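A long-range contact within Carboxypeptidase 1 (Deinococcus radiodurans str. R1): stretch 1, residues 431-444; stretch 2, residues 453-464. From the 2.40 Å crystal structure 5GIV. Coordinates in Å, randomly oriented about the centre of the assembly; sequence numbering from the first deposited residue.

Stretch 1 (431-444) QFYAAAEAANPGLE
Stretch 2, residues 453-464: SRLHGWLRENVY

The apolar centre of this contact is the indole of Trp-458, laid against one side of the helix 431-439. Its CA-to-CB bond points toward that helix, and chi1 of -170° (t) with chi2 of 92° turns a ring face onto the backbone. The evidence is a CH-pi contact: Ala-436 CA lies 3.8 Å from the centroid of the five-membered ring of Trp-458, 17° off the ring normal. The alanine methyls beside it also touch the ring. Ala-436 CB is 3.6 Å from Trp-458 CE3, Ala-435 CB is 3.3 Å from Trp-458 CH2, and Ala-439 CB is 3.6 Å from Trp-458 CD1. The backbone also takes part, with Phe-432 O 3.5 Å from Trp-458 CZ3.

The helix axes frame this packing. Helix 453-464 passes helix 431-439 at a closest axial approach of 9.6 Å, with 114° between their N-to-C directions, so the two cross obliquely. The register is fixed by Ala-436 CA to Trp-458 CA at 6.1 Å and Asn-440 CA to Arg-454 CA at 6.9 Å. Together the stretches bury 625 Å², both sides summed.

Around the indole, further apolar contacts extend the interface. Phe-432 (chi1 -79°, m; chi2 -58°) brings CE1 to 3.8 Å from Val-463 CG2, an oblique approach to the Phe-432 ring. Val-463 (chi1 t) lies within a wider pi-type turn at 460-464, where Val-463 N and Tyr-464 N both donate to Leu-459 O. Leu-455, with chi1 170° (t) and chi2 62° (p), places CD1 3.6 Å from Ala-436 CB and 4.1 Å from Leu-443 CD1, while its CD2 meets the edge of the Tyr-433 ring, 4.1 Å from CE1. Leu-443 (chi1 m, chi2 t) also sets CD2 3.7 Å from Arg-454 CB, leading toward the polar edge.

There the first helix gives way to a turn. Asn-440, at phi/psi -141/75 and chi1 m, folds back so that ND2 donates to Ala-436 O (2.9 Å, 169°); the same ND2 lies 3.5 Å from Trp-458 CD1. Pro-441 follows at -58/110. Gly-442, the N-cap of the next helix, adopts 117/30, where a CB would be jammed against the preceding carbonyl oxygen. Glu-437 OE1 braces this turn, accepting from Gly-442 N (3.2 Å) and Leu-443 N (3.1 Å).

Arg-454 reaches the turn with chi angles of -62°, -152°, -62° and 161° (m, t, m for the first three). Its NH2 donates to Pro-441 O at 3.2 Å with a nearly linear angle of 171°, a direct hydrogen bond between the stretches; the acceptor lies near the guanidinium plane. Asn-440 CB sits over one face of the group, 3.7 Å from Arg-454 NH1. By contrast, Asn-440 O is 3.5 Å from Arg-454 NH2 but at a poor angle. The oxygen of a water lies 2.6 Å from Pro-441 O, to which it donates, and accepts a weak bond from Arg-454 NH1 at 3.4 Å, completing a second, solvent-mediated link.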

# COMPACT_ATOMS: atom_id res chain seq x y z
N GLN A 431 -13.53 -32.02 9.37
CA GLN A 431 -14.98 -32.13 9.47
C GLN A 431 -15.65 -31.47 8.27
O GLN A 431 -16.56 -32.04 7.66
CB GLN A 431 -15.46 -31.52 10.79
CG GLN A 431 -16.96 -31.61 11.07
CD GLN A 431 -17.31 -31.28 12.53
OE1 GLN A 431 -16.43 -31.27 13.40
NE2 GLN A 431 -18.59 -30.99 12.80
N PHE A 432 -15.22 -30.25 7.92
CA PHE A 432 -15.75 -29.61 6.72
C PHE A 432 -15.40 -30.41 5.48
O PHE A 432 -16.24 -30.58 4.59
CB PHE A 432 -15.22 -28.18 6.59
CG PHE A 432 -15.92 -27.20 7.46
CD1 PHE A 432 -17.29 -27.03 7.36
CD2 PHE A 432 -15.22 -26.44 8.38
CE1 PHE A 432 -17.95 -26.12 8.16
CE2 PHE A 432 -15.87 -25.53 9.19
CZ PHE A 432 -17.23 -25.37 9.08
N TYR A 433 -14.18 -30.91 5.40
CA TYR A 433 -13.75 -31.58 4.19
C TYR A 433 -14.56 -32.84 3.94
O TYR A 433 -15.01 -33.09 2.81
CB TYR A 433 -12.27 -31.91 4.29
CG TYR A 433 -11.71 -32.55 3.06
CD1 TYR A 433 -11.27 -31.78 1.99
CD2 TYR A 433 -11.61 -33.94 2.96
CE1 TYR A 433 -10.74 -32.37 0.86
CE2 TYR A 433 -11.09 -34.54 1.82
CZ TYR A 433 -10.65 -33.75 0.78
OH TYR A 433 -10.12 -34.33 -0.35
N ALA A 434 -14.78 -33.65 4.99
CA ALA A 434 -15.54 -34.89 4.85
C ALA A 434 -16.97 -34.62 4.40
O ALA A 434 -17.54 -35.38 3.62
CB ALA A 434 -15.52 -35.68 6.16
N ALA A 435 -17.57 -33.55 4.92
CA ALA A 435 -18.90 -33.17 4.45
C ALA A 435 -18.86 -32.84 2.96
O ALA A 435 -19.80 -33.16 2.23
CB ALA A 435 -19.44 -32.00 5.26
N ALA A 436 -17.78 -32.20 2.50
CA ALA A 436 -17.66 -31.87 1.08
C ALA A 436 -17.52 -33.13 0.22
O ALA A 436 -18.07 -33.19 -0.89
CB ALA A 436 -16.48 -30.93 0.85
N GLU A 437 -16.78 -34.13 0.69
CA GLU A 437 -16.66 -35.36 -0.08
C GLU A 437 -17.95 -36.17 -0.04
O GLU A 437 -18.36 -36.74 -1.06
CB GLU A 437 -15.47 -36.19 0.42
CG GLU A 437 -15.50 -37.68 0.04
CD GLU A 437 -15.27 -37.97 -1.46
OE1 GLU A 437 -14.84 -37.06 -2.22
OE2 GLU A 437 -15.52 -39.14 -1.87
N ALA A 438 -18.63 -36.20 1.11
CA ALA A 438 -19.93 -36.87 1.18
C ALA A 438 -20.90 -36.31 0.15
O ALA A 438 -21.67 -37.06 -0.47
CB ALA A 438 -20.51 -36.74 2.58
N ALA A 439 -20.88 -34.99 -0.07
CA ALA A 439 -21.77 -34.37 -1.04
C ALA A 439 -21.22 -34.41 -2.47
O ALA A 439 -21.96 -34.06 -3.39
CB ALA A 439 -22.06 -32.92 -0.67
N ASN A 440 -19.95 -34.76 -2.66
CA ASN A 440 -19.34 -34.79 -3.99
C ASN A 440 -18.41 -35.99 -4.09
O ASN A 440 -17.18 -35.86 -4.09
CB ASN A 440 -18.57 -33.49 -4.26
CG ASN A 440 -19.44 -32.26 -4.14
OD1 ASN A 440 -19.98 -31.78 -5.13
ND2 ASN A 440 -19.56 -31.73 -2.93
N PRO A 441 -18.99 -37.20 -4.25
CA PRO A 441 -18.16 -38.42 -4.29
C PRO A 441 -17.12 -38.40 -5.41
O PRO A 441 -17.47 -38.36 -6.59
CB PRO A 441 -19.19 -39.54 -4.52
CG PRO A 441 -20.37 -38.85 -5.12
CD PRO A 441 -20.41 -37.48 -4.50
N GLY A 442 -15.86 -38.30 -5.04
CA GLY A 442 -14.82 -38.42 -6.04
C GLY A 442 -14.03 -37.14 -6.17
O GLY A 442 -13.53 -36.83 -7.26
N LEU A 443 -13.92 -36.38 -5.08
CA LEU A 443 -13.18 -35.13 -5.13
C LEU A 443 -11.73 -35.36 -5.51
O LEU A 443 -11.17 -34.64 -6.35
CB LEU A 443 -13.27 -34.41 -3.79
CG LEU A 443 -14.58 -33.68 -3.51
CD1 LEU A 443 -14.50 -33.01 -2.15
CD2 LEU A 443 -14.86 -32.69 -4.62
N GLU A 444 -11.09 -36.38 -4.93
CA GLU A 444 -9.68 -36.62 -5.21
C GLU A 444 -9.44 -36.79 -6.71
O GLU A 444 -8.44 -36.29 -7.24
CB GLU A 444 -9.19 -37.85 -4.45
CG GLU A 444 -9.25 -37.71 -2.94
CD GLU A 444 -8.76 -38.96 -2.25
OE1 GLU A 444 -8.34 -39.91 -2.96
OE2 GLU A 444 -8.77 -39.00 -1.00
N SER A 453 -13.29 -27.11 -8.35
CA SER A 453 -14.53 -26.36 -8.35
C SER A 453 -15.61 -27.02 -7.50
O SER A 453 -16.43 -26.31 -6.89
CB SER A 453 -14.99 -26.17 -9.79
OG SER A 453 -15.06 -27.42 -10.45
N ARG A 454 -15.62 -28.35 -7.42
CA ARG A 454 -16.63 -29.02 -6.60
C ARG A 454 -16.35 -28.83 -5.11
O ARG A 454 -17.27 -28.59 -4.32
CB ARG A 454 -16.71 -30.50 -6.95
CG ARG A 454 -17.12 -30.76 -8.38
CD ARG A 454 -17.82 -32.10 -8.51
NE ARG A 454 -16.98 -33.23 -8.14
CZ ARG A 454 -17.45 -34.43 -7.82
NH1 ARG A 454 -18.77 -34.64 -7.81
NH2 ARG A 454 -16.62 -35.41 -7.50
N LEU A 455 -15.08 -28.94 -4.71
CA LEU A 455 -14.74 -28.70 -3.31
C LEU A 455 -14.95 -27.23 -2.96
O LEU A 455 -15.62 -26.90 -1.98
CB LEU A 455 -13.31 -29.14 -3.04
CG LEU A 455 -12.72 -28.75 -1.69
CD1 LEU A 455 -13.49 -29.37 -0.52
CD2 LEU A 455 -11.24 -29.14 -1.62
N HIS A 456 -14.40 -26.33 -3.77
CA HIS A 456 -14.56 -24.90 -3.52
C HIS A 456 -16.03 -24.49 -3.59
O HIS A 456 -16.51 -23.73 -2.73
CB HIS A 456 -13.70 -24.11 -4.51
CG HIS A 456 -13.72 -22.63 -4.29
ND1 HIS A 456 -14.41 -21.77 -5.11
CD2 HIS A 456 -13.16 -21.86 -3.33
CE1 HIS A 456 -14.26 -20.53 -4.68
NE2 HIS A 456 -13.51 -20.56 -3.59
N GLY A 457 -16.76 -24.99 -4.59
CA GLY A 457 -18.18 -24.67 -4.68
C GLY A 457 -18.94 -25.09 -3.44
O GLY A 457 -19.73 -24.32 -2.90
N TRP A 458 -18.68 -26.30 -2.96
CA TRP A 458 -19.34 -26.76 -1.74
C TRP A 458 -19.02 -25.84 -0.56
O TRP A 458 -19.91 -25.44 0.19
CB TRP A 458 -18.93 -28.20 -1.43
CG TRP A 458 -19.74 -28.81 -0.33
CD1 TRP A 458 -20.89 -29.55 -0.47
CD2 TRP A 458 -19.49 -28.73 1.08
NE1 TRP A 458 -21.36 -29.93 0.76
CE2 TRP A 458 -20.53 -29.44 1.73
CE3 TRP A 458 -18.48 -28.13 1.85
CZ2 TRP A 458 -20.59 -29.57 3.12
CZ3 TRP A 458 -18.54 -28.26 3.23
CH2 TRP A 458 -19.58 -28.97 3.85
N LEU A 459 -17.74 -25.51 -0.39
CA LEU A 459 -17.33 -24.66 0.73
C LEU A 459 -17.91 -23.27 0.60
O LEU A 459 -18.33 -22.67 1.60
CB LEU A 459 -15.80 -24.61 0.82
CG LEU A 459 -15.13 -25.94 1.17
CD1 LEU A 459 -13.64 -25.89 0.89
CD2 LEU A 459 -15.37 -26.29 2.63
N ARG A 460 -17.95 -22.73 -0.62
CA ARG A 460 -18.54 -21.41 -0.80
C ARG A 460 -20.03 -21.43 -0.46
O ARG A 460 -20.53 -20.55 0.25
CB ARG A 460 -18.31 -20.91 -2.23
CG ARG A 460 -18.79 -19.49 -2.46
CD ARG A 460 -18.89 -19.16 -3.94
NE ARG A 460 -19.75 -20.11 -4.65
CZ ARG A 460 -21.07 -19.98 -4.78
NH1 ARG A 460 -21.70 -18.94 -4.23
NH2 ARG A 460 -21.76 -20.90 -5.45
N GLU A 461 -20.75 -22.44 -0.94
CA GLU A 461 -22.20 -22.48 -0.70
C GLU A 461 -22.54 -22.80 0.75
O GLU A 461 -23.55 -22.31 1.26
CB GLU A 461 -22.86 -23.49 -1.64
CG GLU A 461 -22.91 -23.00 -3.07
CD GLU A 461 -23.44 -24.04 -4.04
OE1 GLU A 461 -23.39 -25.26 -3.71
OE2 GLU A 461 -23.94 -23.63 -5.11
N ASN A 462 -21.75 -23.63 1.42
CA ASN A 462 -22.09 -24.10 2.75
C ASN A 462 -21.35 -23.38 3.87
O ASN A 462 -21.76 -23.50 5.03
CB ASN A 462 -21.84 -25.61 2.85
CG ASN A 462 -22.77 -26.40 1.95
OD1 ASN A 462 -23.89 -26.73 2.34
ND2 ASN A 462 -22.33 -26.69 0.75
N VAL A 463 -20.28 -22.64 3.57
CA VAL A 463 -19.47 -22.00 4.61
C VAL A 463 -19.25 -20.53 4.29
O VAL A 463 -19.62 -19.66 5.08
CB VAL A 463 -18.12 -22.71 4.79
CG1 VAL A 463 -17.38 -22.13 5.99
CG2 VAL A 463 -18.31 -24.22 4.91
N TYR A 464 -18.62 -20.25 3.15
CA TYR A 464 -18.09 -18.91 2.89
C TYR A 464 -19.21 -17.88 2.74
O TYR A 464 -19.18 -16.82 3.38
CB TYR A 464 -17.22 -18.90 1.63
CG TYR A 464 -16.05 -19.85 1.65
CD1 TYR A 464 -15.66 -20.50 2.81
CD2 TYR A 464 -15.35 -20.13 0.48
CE1 TYR A 464 -14.61 -21.39 2.81
CE2 TYR A 464 -14.29 -21.01 0.48
CZ TYR A 464 -13.92 -21.63 1.64
OH TYR A 464 -12.86 -22.51 1.63
O HOH W 1 -19.24 -37.98 -8.44